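Local coordinates for fatty acid-binding protein TM_1468 (Thermotoga maritima, PDB 1VPV), which binds long-chain fatty acids such as palmitate and may take part in lipid transport or fatty acid metabolism, at residues D20-V25 and I38-V43; R48-E53 and M276-T281; G70-T75 and I280-G285; A172-S177 and P286-F291. One frame throughout, in Å; residues are numbered along the deposited sequence.

How the contacts relate
All four contacts touch the one bound palmitate and mark its course from carboxylate to methyl end. Contacts 1 and 2 lie with their centres about 6 Å apart; Asp24 OD1 probably accepts a hydrogen bond from Gly277 N at 2.8 Å, and strands 35-43 and 49-51 pair in one sheet. Contact 3 shares Ile280 and Thr281 with contact 2, its centre about 9 Å away, and holds Thr75, which with Ser108 binds the carboxylate. Contact 4 belongs to the other sheet, its centre about 17 Å from those of contacts 1 and 2. Val284 CG1 of contact 3 touches Phe174 CE2 of contact 4 at 3.7 Å; their centres are about 14 Å apart.

Contact 1. Residues D20-V25 and I38-V43. With PLM (palmitic acid), chain D.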
# COMPACT_ATOMS: atom_id res chain seq x y z
N ASP A 20 6.82 -2.80 -4.14
CA ASP A 20 7.72 -1.89 -3.49
C ASP A 20 7.35 -1.74 -2.02
O ASP A 20 6.28 -2.17 -1.60
CB ASP A 20 7.75 -0.56 -4.23
CG ASP A 20 6.44 0.20 -4.13
OD1 ASP A 20 6.08 0.65 -2.99
OD2 ASP A 20 5.80 0.37 -5.19
N SER A 21 8.26 -1.16 -1.22
CA SER A 21 8.07 -1.10 0.23
C SER A 21 6.83 -0.30 0.66
O SER A 21 6.30 -0.51 1.75
CB SER A 21 9.29 -0.51 0.90
OG SER A 21 9.51 0.79 0.42
N THR A 22 6.38 0.61 -0.20
CA THR A 22 5.15 1.36 0.04
C THR A 22 3.87 0.52 -0.07
O THR A 22 2.82 1.03 0.21
CB THR A 22 5.00 2.57 -0.92
OG1 THR A 22 4.59 2.12 -2.21
CG2 THR A 22 6.29 3.29 -1.06
N ALA A 23 3.97 -0.72 -0.50
CA ALA A 23 2.85 -1.67 -0.46
C ALA A 23 2.49 -2.16 0.95
O ALA A 23 1.39 -2.72 1.14
CB ALA A 23 3.11 -2.89 -1.39
N ASP A 24 3.42 -2.00 1.91
CA ASP A 24 3.19 -2.40 3.30
C ASP A 24 2.61 -3.82 3.33
O ASP A 24 1.58 -4.09 3.97
CB ASP A 24 2.22 -1.43 4.00
CG ASP A 24 2.73 0.00 4.03
OD1 ASP A 24 3.96 0.21 4.00
OD2 ASP A 24 1.88 0.94 4.12
N VAL A 25 3.27 -4.72 2.61
CA VAL A 25 2.81 -6.10 2.44
C VAL A 25 2.87 -6.87 3.77
O VAL A 25 3.87 -6.77 4.50
CB VAL A 25 3.63 -6.85 1.33
CG1 VAL A 25 5.09 -7.08 1.75
CG2 VAL A 25 2.96 -8.18 0.94
N ILE A 38 10.72 -4.48 -2.60
CA ILE A 38 11.91 -3.70 -2.92
C ILE A 38 11.87 -2.38 -2.14
O ILE A 38 10.89 -1.67 -2.21
CB ILE A 38 12.11 -3.45 -4.44
CG1 ILE A 38 13.35 -2.59 -4.67
CG2 ILE A 38 10.88 -2.80 -5.10
CD1 ILE A 38 13.73 -2.48 -6.14
N PRO A 39 12.93 -2.08 -1.37
CA PRO A 39 12.90 -0.88 -0.51
C PRO A 39 12.96 0.45 -1.27
O PRO A 39 13.78 0.62 -2.17
CB PRO A 39 14.16 -1.02 0.37
CG PRO A 39 14.76 -2.35 0.05
CD PRO A 39 14.19 -2.83 -1.23
N LEU A 40 12.10 1.38 -0.88
CA LEU A 40 12.38 2.77 -1.16
C LEU A 40 13.26 3.30 -0.01
O LEU A 40 13.61 2.57 0.93
CB LEU A 40 11.08 3.58 -1.27
CG LEU A 40 10.38 3.56 -2.62
CD1 LEU A 40 9.73 2.18 -2.89
CD2 LEU A 40 9.34 4.65 -2.70
N TYR A 41 13.62 4.58 -0.10
CA TYR A 41 14.55 5.20 0.83
C TYR A 41 13.96 6.37 1.60
O TYR A 41 13.09 7.11 1.12
CB TYR A 41 15.80 5.65 0.11
CG TYR A 41 16.49 4.56 -0.64
CD1 TYR A 41 17.32 3.66 0.01
CD2 TYR A 41 16.33 4.43 -2.03
CE1 TYR A 41 17.95 2.63 -0.68
CE2 TYR A 41 16.98 3.41 -2.74
CZ TYR A 41 17.79 2.52 -2.06
OH TYR A 41 18.42 1.51 -2.75
N VAL A 42 14.47 6.51 2.81
CA VAL A 42 14.10 7.55 3.73
C VAL A 42 15.41 8.35 4.01
O VAL A 42 16.41 7.78 4.45
CB VAL A 42 13.51 6.94 5.03
CG1 VAL A 42 13.41 7.97 6.14
CG2 VAL A 42 12.17 6.36 4.75
N VAL A 43 15.36 9.65 3.72
CA VAL A 43 16.51 10.53 3.85
C VAL A 43 16.19 11.63 4.86
O VAL A 43 15.34 12.46 4.60
CB VAL A 43 16.87 11.18 2.50
CG1 VAL A 43 18.11 12.03 2.63
CG2 VAL A 43 17.10 10.09 1.46
C1 PLM D . 8.76 8.21 -3.21
O1 PLM D . 8.91 7.96 -4.45
O2 PLM D . 9.56 8.99 -2.59
C2 PLM D . 7.63 7.53 -2.49
C3 PLM D . 6.46 8.47 -2.27
C4 PLM D . 5.40 7.80 -1.42
C5 PLM D . 4.27 8.79 -1.16
C6 PLM D . 3.18 8.20 -0.30
C7 PLM D . 2.02 9.16 -0.09
C8 PLM D . 1.14 8.72 1.07
C9 PLM D . 0.27 7.54 0.70
CA PLM D . -0.54 7.04 1.87
CB PLM D . -1.52 5.96 1.43
CC PLM D . -2.12 5.25 2.64
CD PLM D . -3.23 4.26 2.25
CE PLM D . -3.68 3.40 3.42
CF PLM D . -4.90 2.55 3.09
CG PLM D . -4.54 1.25 2.37
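Asp20 and Ile38 form a parallel beta bridge where strands 15-20 and 35-43 of a mixed sheet meet beside the head of the fatty acid pocket, and two hydrogen bonds follow directly. Ser21 N donates to Ile38 O over 2.9 Å, but the bond is bent to 130° at the hydrogen and is weak; the same carbonyl oxygen also receives a CA-H contact from Asp20 CA at 3.4 Å. The second bond is much straighter: Leu40 N points at Ser21 OG over 3.0 Å, with 173° at the hydrogen. A chi1 of 60° sets OG in the crowded position between its own backbone N and carbonyl carbon, facing the 38-43 segment. OG is also bonded to Asp52 OD2, while Asp20 OD2 takes its bond from Leu103 N.

The van der Waals part centres on the two methyls of Leu40. CD1 lies against Asp20 CB at 3.6 Å and against Ser21 OG at the same distance. Leu40 CD2 meets Thr22 CG2 at 3.7 Å. On another side, Leu40 CD2 lies 3.4 Å from palmitate C2 and lines the pocket next to the carboxylate carbon C1. Ile38 CG2 touches Asp20 CA.

The chain leaves Ser21 in a 3-10 turn. Around the contact, Val279 of helix 278-284 packs on Thr22 and Leu40, Thr110 of helix 110-118 on Asp20 and Leu40, and helix 80-92 on Ile38.

Contact 2. Residues R48-E53 and M276-T281; sequences RSEPDE and MGKVIT. With PLM (palmitic acid), chain D.
The start of helix 278-284, beside the fatty acid pocket, is held by Asp52, whose carboxylate receives the first backbone N-H groups after the N-cap residue Gly277. Lys278 N reaches OD1 of Asp52 at 2.9 Å and Val279 N reaches OD2 at 3.1 Å, both from above the carboxylate plane, 54° and 71° out of it. A water accepting from Ile280 N at 3.1 Å probably also links to OD2, to which Ser21 OG is bonded too. The helix start would probably stabilise the negative charge of Asp52.

Lys278 runs out extended past this carboxylate in the opposite direction. Its NZ ends between two acceptors: OE1 of Glu50, met at 2.6 Å on its anti lone pair, and Pro51 O at 2.7 Å. Glu58 forms a further salt bridge with NZ, and Arg65 pairs with OE2 of Glu50. An alanine here would probably leave Glu50 OE1 and Glu58 without this positive partner and Pro51 O without this donor.

On the pocket side, Val279 CG1 lies 3.9 Å from palmitate C4 and the selenomethionine Met276 places CE 3.5 Å from palmitate CE. Helix 56-68 packs Phe62 on Glu50 and Lys278, and strand 35-43 sends Val42 against Lys278.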
# COMPACT_ATOMS: atom_id res chain seq x y z
N ARG A 48 21.54 11.45 6.42
CA ARG A 48 21.45 10.03 6.71
C ARG A 48 20.33 9.41 5.90
O ARG A 48 19.26 9.98 5.79
CB ARG A 48 21.17 9.77 8.18
CG ARG A 48 22.35 10.07 9.05
CD ARG A 48 22.00 9.87 10.49
NE ARG A 48 23.15 10.17 11.33
CZ ARG A 48 23.33 9.69 12.56
NH1 ARG A 48 22.45 8.85 13.12
NH2 ARG A 48 24.41 10.06 13.24
N SER A 49 20.59 8.22 5.38
CA SER A 49 19.62 7.49 4.61
C SER A 49 19.37 6.12 5.25
O SER A 49 20.29 5.51 5.83
CB SER A 49 20.14 7.34 3.17
OG SER A 49 20.05 5.99 2.75
N GLU A 50 18.14 5.62 5.13
CA GLU A 50 17.84 4.22 5.47
C GLU A 50 16.88 3.59 4.49
O GLU A 50 16.05 4.29 3.90
CB GLU A 50 17.29 4.03 6.88
CG GLU A 50 16.13 4.87 7.24
CD GLU A 50 15.80 4.75 8.70
OE1 GLU A 50 15.43 3.64 9.12
OE2 GLU A 50 15.95 5.74 9.45
N PRO A 51 17.05 2.29 4.22
CA PRO A 51 16.07 1.64 3.37
C PRO A 51 14.81 1.17 4.14
O PRO A 51 14.85 0.95 5.36
CB PRO A 51 16.87 0.50 2.75
CG PRO A 51 17.97 0.20 3.76
CD PRO A 51 18.18 1.42 4.59
N ASP A 52 13.69 1.08 3.41
CA ASP A 52 12.40 0.64 3.94
C ASP A 52 12.30 -0.89 3.82
O ASP A 52 11.61 -1.41 2.94
CB ASP A 52 11.29 1.37 3.17
CG ASP A 52 9.87 1.20 3.78
OD1 ASP A 52 9.68 0.50 4.78
OD2 ASP A 52 8.91 1.77 3.22
N GLU A 53 13.02 -1.62 4.68
CA GLU A 53 13.03 -3.10 4.62
C GLU A 53 11.80 -3.68 5.30
O GLU A 53 11.45 -3.23 6.40
CB GLU A 53 14.25 -3.66 5.34
CG GLU A 53 15.59 -3.36 4.71
CD GLU A 53 15.90 -4.12 3.42
OE1 GLU A 53 15.12 -5.01 3.00
OE2 GLU A 53 16.96 -3.82 2.82
N MSE A 276 2.31 -0.06 8.63
CA MSE A 276 2.81 0.74 7.51
C MSE A 276 4.33 0.92 7.65
O MSE A 276 4.86 1.16 8.76
CB MSE A 276 2.12 2.10 7.46
CG MSE A 276 0.67 2.02 7.13
SE MSE A 276 -0.44 3.58 7.74
CE MSE A 276 -1.42 3.96 6.01
N GLY A 277 5.01 0.78 6.51
CA GLY A 277 6.48 0.87 6.48
C GLY A 277 7.02 2.28 6.71
O GLY A 277 6.28 3.20 7.06
N LYS A 278 8.32 2.43 6.52
CA LYS A 278 9.01 3.71 6.80
C LYS A 278 8.55 4.84 5.86
O LYS A 278 8.31 5.96 6.29
CB LYS A 278 10.55 3.55 6.73
CG LYS A 278 11.12 2.35 7.47
CD LYS A 278 12.65 2.47 7.56
CE LYS A 278 13.28 1.27 8.26
NZ LYS A 278 14.75 1.33 8.06
N VAL A 279 8.44 4.53 4.58
CA VAL A 279 8.05 5.55 3.60
C VAL A 279 6.60 6.00 3.80
O VAL A 279 6.31 7.19 3.88
CB VAL A 279 8.31 5.05 2.18
CG1 VAL A 279 7.80 6.03 1.16
CG2 VAL A 279 9.81 4.85 1.98
N ILE A 280 5.67 5.07 3.89
CA ILE A 280 4.30 5.46 4.09
C ILE A 280 4.15 6.27 5.40
O ILE A 280 3.52 7.35 5.44
CB ILE A 280 3.38 4.24 3.99
CG1 ILE A 280 3.33 3.75 2.53
CG2 ILE A 280 2.00 4.55 4.52
CD1 ILE A 280 2.50 4.62 1.60
N THR A 281 4.77 5.78 6.46
CA THR A 281 4.70 6.45 7.75
C THR A 281 5.22 7.87 7.68
O THR A 281 4.68 8.78 8.32
CB THR A 281 5.53 5.69 8.79
OG1 THR A 281 5.00 4.37 8.89
CG2 THR A 281 5.41 6.34 10.15
C1 PLM D . 8.76 8.21 -3.21
O1 PLM D . 8.91 7.96 -4.45
O2 PLM D . 9.56 8.99 -2.59
C2 PLM D . 7.63 7.53 -2.49
C3 PLM D . 6.46 8.47 -2.27
C4 PLM D . 5.40 7.80 -1.42
C5 PLM D . 4.27 8.79 -1.16
C6 PLM D . 3.18 8.20 -0.30
C7 PLM D . 2.02 9.16 -0.09
C8 PLM D . 1.14 8.72 1.07
C9 PLM D . 0.27 7.54 0.70
CA PLM D . -0.54 7.04 1.87
CB PLM D . -1.52 5.96 1.43
CC PLM D . -2.12 5.25 2.64
CD PLM D . -3.23 4.26 2.25
CE PLM D . -3.68 3.40 3.42
CF PLM D . -4.90 2.55 3.09
CG PLM D . -4.54 1.25 2.37
O HOH W 1 6.12 1.99 3.58

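Contact 3. Residues G70-T75 and I280-G285; sequences GSVPKT and ITTHVG. With PLM (palmitic acid), chain D.
Val72 meets the helix with one methyl, CG1 lying 3.8 Å from Thr282 O, while Tyr181 and Lys184 of helix 180-185 pack on the same valine. At Pro73 the contact with Thr282 tightens. The carbonyl oxygen of Pro73 comes to 3.1 Å from Thr282 CG2, and its ring carbon CG lies 3.8 Å from Thr282 OG1, the two side chains crossing at a slant. CG2 stands anti to the backbone N, which turns this methyl to Pro73, whereas OG1 bonds back to Lys278 O. Ile66 of helix 56-68 and Val42 of strand 35-43 also pack on Pro73.

The segment then enters the short strand 74-76, which pairs antiparallel with strand 35-43 in this Dak1/DegV-like fold, and reaches the head of the fatty acid pocket. Lys74 turns away from the helix, and its backbone pairs with Val43. Thr75 faces the helix, and its hydroxyl and the His283 imidazole approach tip to tip. His283 NE2 donates to Thr75 OG1 over 2.9 Å, with OG1 only 6° out of the ring plane. Thr75 OG1 in turn donates to palmitate O2 at 2.7 Å, a chain of two hydrogen bonds from imidazole to carboxylate; Ser108 OG also bonds the palmitate. The histidine helps to orient the Thr75 hydroxyl while touching the ligand itself: palmitate C5 lies 3.6 Å above the centre of one face of the His283 ring. An alanine in place of His283 would probably leave the Thr75 hydroxyl freer to turn and open a gap beside C5 and C6 of the ligand.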
# COMPACT_ATOMS: atom_id res chain seq x y z
N GLY A 70 13.65 15.11 15.93
CA GLY A 70 13.52 16.55 15.72
C GLY A 70 12.96 16.99 14.37
O GLY A 70 12.60 18.14 14.22
N SER A 71 12.89 16.08 13.39
CA SER A 71 12.55 16.45 12.02
C SER A 71 11.78 15.31 11.36
O SER A 71 11.68 14.22 11.92
CB SER A 71 13.81 16.81 11.19
OG SER A 71 14.62 15.66 10.92
N VAL A 72 11.21 15.59 10.18
CA VAL A 72 10.54 14.57 9.40
C VAL A 72 11.37 14.35 8.14
O VAL A 72 11.69 15.27 7.46
CB VAL A 72 9.09 15.00 9.08
CG1 VAL A 72 8.45 14.10 8.03
CG2 VAL A 72 8.25 14.97 10.34
N PRO A 73 11.70 13.11 7.81
CA PRO A 73 12.58 12.98 6.66
C PRO A 73 11.80 13.05 5.35
O PRO A 73 10.57 13.11 5.36
CB PRO A 73 13.14 11.57 6.83
CG PRO A 73 12.14 10.84 7.60
CD PRO A 73 11.31 11.81 8.37
N LYS A 74 12.54 13.00 4.26
CA LYS A 74 12.01 12.88 2.92
C LYS A 74 12.20 11.44 2.41
O LYS A 74 12.91 10.65 3.00
CB LYS A 74 12.74 13.87 2.01
CG LYS A 74 12.77 15.28 2.58
CD LYS A 74 13.11 16.38 1.53
CE LYS A 74 13.21 17.80 2.14
NZ LYS A 74 12.18 18.13 3.20
N THR A 75 11.60 11.13 1.27
CA THR A 75 11.63 9.80 0.70
C THR A 75 12.11 9.87 -0.75
O THR A 75 11.97 10.90 -1.39
CB THR A 75 10.19 9.14 0.75
OG1 THR A 75 9.27 9.92 -0.05
CG2 THR A 75 9.68 9.05 2.18
N ILE A 280 5.67 5.07 3.89
CA ILE A 280 4.30 5.46 4.09
C ILE A 280 4.15 6.27 5.40
O ILE A 280 3.52 7.35 5.44
CB ILE A 280 3.38 4.24 3.99
CG1 ILE A 280 3.33 3.75 2.53
CG2 ILE A 280 2.00 4.55 4.52
CD1 ILE A 280 2.50 4.62 1.60
N THR A 281 4.77 5.78 6.46
CA THR A 281 4.70 6.45 7.75
C THR A 281 5.22 7.87 7.68
O THR A 281 4.68 8.78 8.32
CB THR A 281 5.53 5.69 8.79
OG1 THR A 281 5.00 4.37 8.89
CG2 THR A 281 5.41 6.34 10.15
N THR A 282 6.31 8.04 6.94
CA THR A 282 6.99 9.31 6.83
C THR A 282 6.01 10.33 6.29
O THR A 282 5.99 11.48 6.75
CB THR A 282 8.25 9.19 5.95
OG1 THR A 282 9.31 8.53 6.71
CG2 THR A 282 8.73 10.57 5.48
N HIS A 283 5.18 9.88 5.35
CA HIS A 283 4.21 10.75 4.69
C HIS A 283 2.93 10.91 5.47
O HIS A 283 2.32 11.97 5.36
CB HIS A 283 3.85 10.23 3.30
CG HIS A 283 4.89 10.52 2.29
ND1 HIS A 283 4.83 11.63 1.48
CD2 HIS A 283 6.03 9.86 1.97
CE1 HIS A 283 5.91 11.65 0.71
NE2 HIS A 283 6.63 10.57 0.96
N VAL A 284 2.48 9.89 6.21
CA VAL A 284 1.15 9.98 6.84
C VAL A 284 1.20 10.41 8.27
O VAL A 284 0.24 11.01 8.77
CB VAL A 284 0.27 8.68 6.73
CG1 VAL A 284 -0.14 8.44 5.30
CG2 VAL A 284 0.98 7.48 7.28
N GLY A 285 2.31 10.08 8.91
CA GLY A 285 2.53 10.41 10.31
C GLY A 285 2.07 9.29 11.24
O GLY A 285 1.13 8.55 10.92
C1 PLM D . 8.76 8.21 -3.21
O1 PLM D . 8.91 7.96 -4.45
O2 PLM D . 9.56 8.99 -2.59
C2 PLM D . 7.63 7.53 -2.49
C3 PLM D . 6.46 8.47 -2.27
C4 PLM D . 5.40 7.80 -1.42
C5 PLM D . 4.27 8.79 -1.16
C6 PLM D . 3.18 8.20 -0.30
C7 PLM D . 2.02 9.16 -0.09
C8 PLM D . 1.14 8.72 1.07
C9 PLM D . 0.27 7.54 0.70
CA PLM D . -0.54 7.04 1.87
CB PLM D . -1.52 5.96 1.43
CC PLM D . -2.12 5.25 2.64
CD PLM D . -3.23 4.26 2.25
CE PLM D . -3.68 3.40 3.42
CF PLM D . -4.90 2.55 3.09
CG PLM D . -4.54 1.25 2.37

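Contact 4. Residues A172-S177 and P286-F291. With PLM (palmitic acid), chain D.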
# COMPACT_ATOMS: atom_id res chain seq x y z
N ALA A 172 -8.23 2.22 -1.28
CA ALA A 172 -7.38 2.65 -0.15
C ALA A 172 -8.04 3.85 0.52
O ALA A 172 -8.31 4.88 -0.13
CB ALA A 172 -6.01 3.00 -0.65
N ILE A 173 -8.36 3.69 1.81
CA ILE A 173 -9.16 4.64 2.60
C ILE A 173 -8.53 4.73 4.00
O ILE A 173 -8.27 3.71 4.65
CB ILE A 173 -10.63 4.15 2.68
CG1 ILE A 173 -11.23 4.05 1.26
CG2 ILE A 173 -11.47 5.08 3.56
CD1 ILE A 173 -12.62 3.44 1.19
N PHE A 174 -8.25 5.94 4.48
CA PHE A 174 -7.48 6.08 5.74
C PHE A 174 -7.69 7.45 6.38
O PHE A 174 -8.23 8.37 5.74
CB PHE A 174 -5.96 5.82 5.50
CG PHE A 174 -5.27 6.85 4.63
CD1 PHE A 174 -5.49 6.91 3.25
CD2 PHE A 174 -4.37 7.76 5.19
CE1 PHE A 174 -4.81 7.85 2.41
CE2 PHE A 174 -3.70 8.69 4.41
CZ PHE A 174 -3.93 8.75 3.00
N TYR A 175 -7.29 7.56 7.64
CA TYR A 175 -7.29 8.86 8.34
C TYR A 175 -6.01 9.09 9.06
O TYR A 175 -5.39 8.14 9.58
CB TYR A 175 -8.46 9.02 9.29
CG TYR A 175 -8.47 8.18 10.59
CD1 TYR A 175 -7.63 8.48 11.66
CD2 TYR A 175 -9.37 7.14 10.76
CE1 TYR A 175 -7.64 7.75 12.82
CE2 TYR A 175 -9.40 6.40 11.95
CZ TYR A 175 -8.55 6.73 12.96
OH TYR A 175 -8.60 6.02 14.11
N VAL A 176 -5.61 10.36 9.08
CA VAL A 176 -4.44 10.82 9.81
C VAL A 176 -4.93 11.78 10.89
O VAL A 176 -6.04 12.30 10.82
CB VAL A 176 -3.44 11.54 8.86
CG1 VAL A 176 -2.93 10.58 7.80
CG2 VAL A 176 -4.07 12.77 8.23
N SER A 177 -4.10 12.01 11.90
CA SER A 177 -4.44 12.97 12.94
C SER A 177 -3.69 14.29 12.81
O SER A 177 -4.09 15.30 13.40
CB SER A 177 -4.20 12.36 14.31
OG SER A 177 -2.81 12.09 14.46
N PRO A 286 2.72 9.15 12.40
CA PRO A 286 2.36 8.09 13.32
C PRO A 286 0.95 8.34 13.82
O PRO A 286 0.53 9.50 13.85
CB PRO A 286 3.35 8.26 14.49
CG PRO A 286 4.42 9.17 14.00
CD PRO A 286 3.82 9.99 12.90
N GLY A 287 0.26 7.26 14.19
CA GLY A 287 -1.14 7.31 14.62
C GLY A 287 -2.10 6.90 13.52
O GLY A 287 -3.19 6.46 13.80
N THR A 288 -1.67 7.00 12.26
CA THR A 288 -2.54 6.77 11.11
C THR A 288 -3.20 5.37 11.07
O THR A 288 -2.59 4.38 11.46
CB THR A 288 -1.74 7.01 9.82
OG1 THR A 288 -1.30 8.39 9.79
CG2 THR A 288 -2.56 6.68 8.53
N VAL A 289 -4.44 5.31 10.61
CA VAL A 289 -5.22 4.08 10.54
C VAL A 289 -6.01 4.03 9.22
O VAL A 289 -6.62 5.02 8.79
CB VAL A 289 -6.19 3.97 11.76
CG1 VAL A 289 -7.33 2.99 11.52
CG2 VAL A 289 -5.42 3.55 12.96
N GLY A 290 -5.99 2.88 8.56
CA GLY A 290 -6.71 2.79 7.30
C GLY A 290 -6.99 1.37 6.92
O GLY A 290 -6.61 0.43 7.66
N PHE A 291 -7.64 1.19 5.78
CA PHE A 291 -7.68 -0.12 5.19
C PHE A 291 -7.58 -0.13 3.69
O PHE A 291 -8.00 0.81 3.02
CB PHE A 291 -8.86 -0.96 5.69
CG PHE A 291 -10.20 -0.26 5.75
CD1 PHE A 291 -10.56 0.74 4.86
CD2 PHE A 291 -11.15 -0.70 6.65
CE1 PHE A 291 -11.81 1.33 4.95
CE2 PHE A 291 -12.39 -0.10 6.73
CZ PHE A 291 -12.73 0.90 5.89
C1 PLM D . 8.76 8.21 -3.21
O1 PLM D . 8.91 7.96 -4.45
O2 PLM D . 9.56 8.99 -2.59
C2 PLM D . 7.63 7.53 -2.49
C3 PLM D . 6.46 8.47 -2.27
C4 PLM D . 5.40 7.80 -1.42
C5 PLM D . 4.27 8.79 -1.16
C6 PLM D . 3.18 8.20 -0.30
C7 PLM D . 2.02 9.16 -0.09
C8 PLM D . 1.14 8.72 1.07
C9 PLM D . 0.27 7.54 0.70
CA PLM D . -0.54 7.04 1.87
CB PLM D . -1.52 5.96 1.43
CC PLM D . -2.12 5.25 2.64
CD PLM D . -3.23 4.26 2.25
CE PLM D . -3.68 3.40 3.42
CF PLM D . -4.90 2.55 3.09
CG PLM D . -4.54 1.25 2.37
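Tyr175 and Val289 lie side by side on neighbouring strands, pointing the same way, in the six-stranded mixed sheet of this Dak1/DegV-like fold. Strands 172-176 and 289-291 run antiparallel, at 174° between their directions, and the hydrogen-bonded pairs Ile173-Phe291 and Tyr175-Val289 each exchange two backbone bonds, the shortest being Phe291 N to Ile173 O at 2.8 Å.

The Tyr175 ring folds over its neighbour: Val289 CB makes a CH-pi contact 4.2 Å from the ring centroid, 25° off the normal, and so sits over the face, displaced toward the CZ rim. The second pair on that side of the sheet, Ile173 and Phe291, also runs side by side, with Ile173 CB 3.8 Å from Phe291 CE1. Leu228 of helix 220-232 and Leu258 of helix 252-263 pack on this side, on Ile173 and on Val289 and Phe291 respectively.

Phe174 points to the other side, toward the lipid. Its CB stands opposite Gly290, 3.6 Å from the glycine CA; a CB on Gly290 would collide with Phe174 CB and Ile173 O. A chi1 of 67° puts CG between the backbone N and the carbonyl carbon; the ring beyond it lays one face on the alkyl chain, palmitate CC being over its centre. The Thr288 side chain crosses that of Phe174 obliquely, Thr288 CG2 lying 3.9 Å from Phe174 CD2. Thr288 OG1 bonds to Gly285 O and touches Val176 CG1 at 3.4 Å. At the far end of the ligand, its terminal carbon CG comes to 3.5 Å from Phe291 O and 3.8 Å from Ala172 CB.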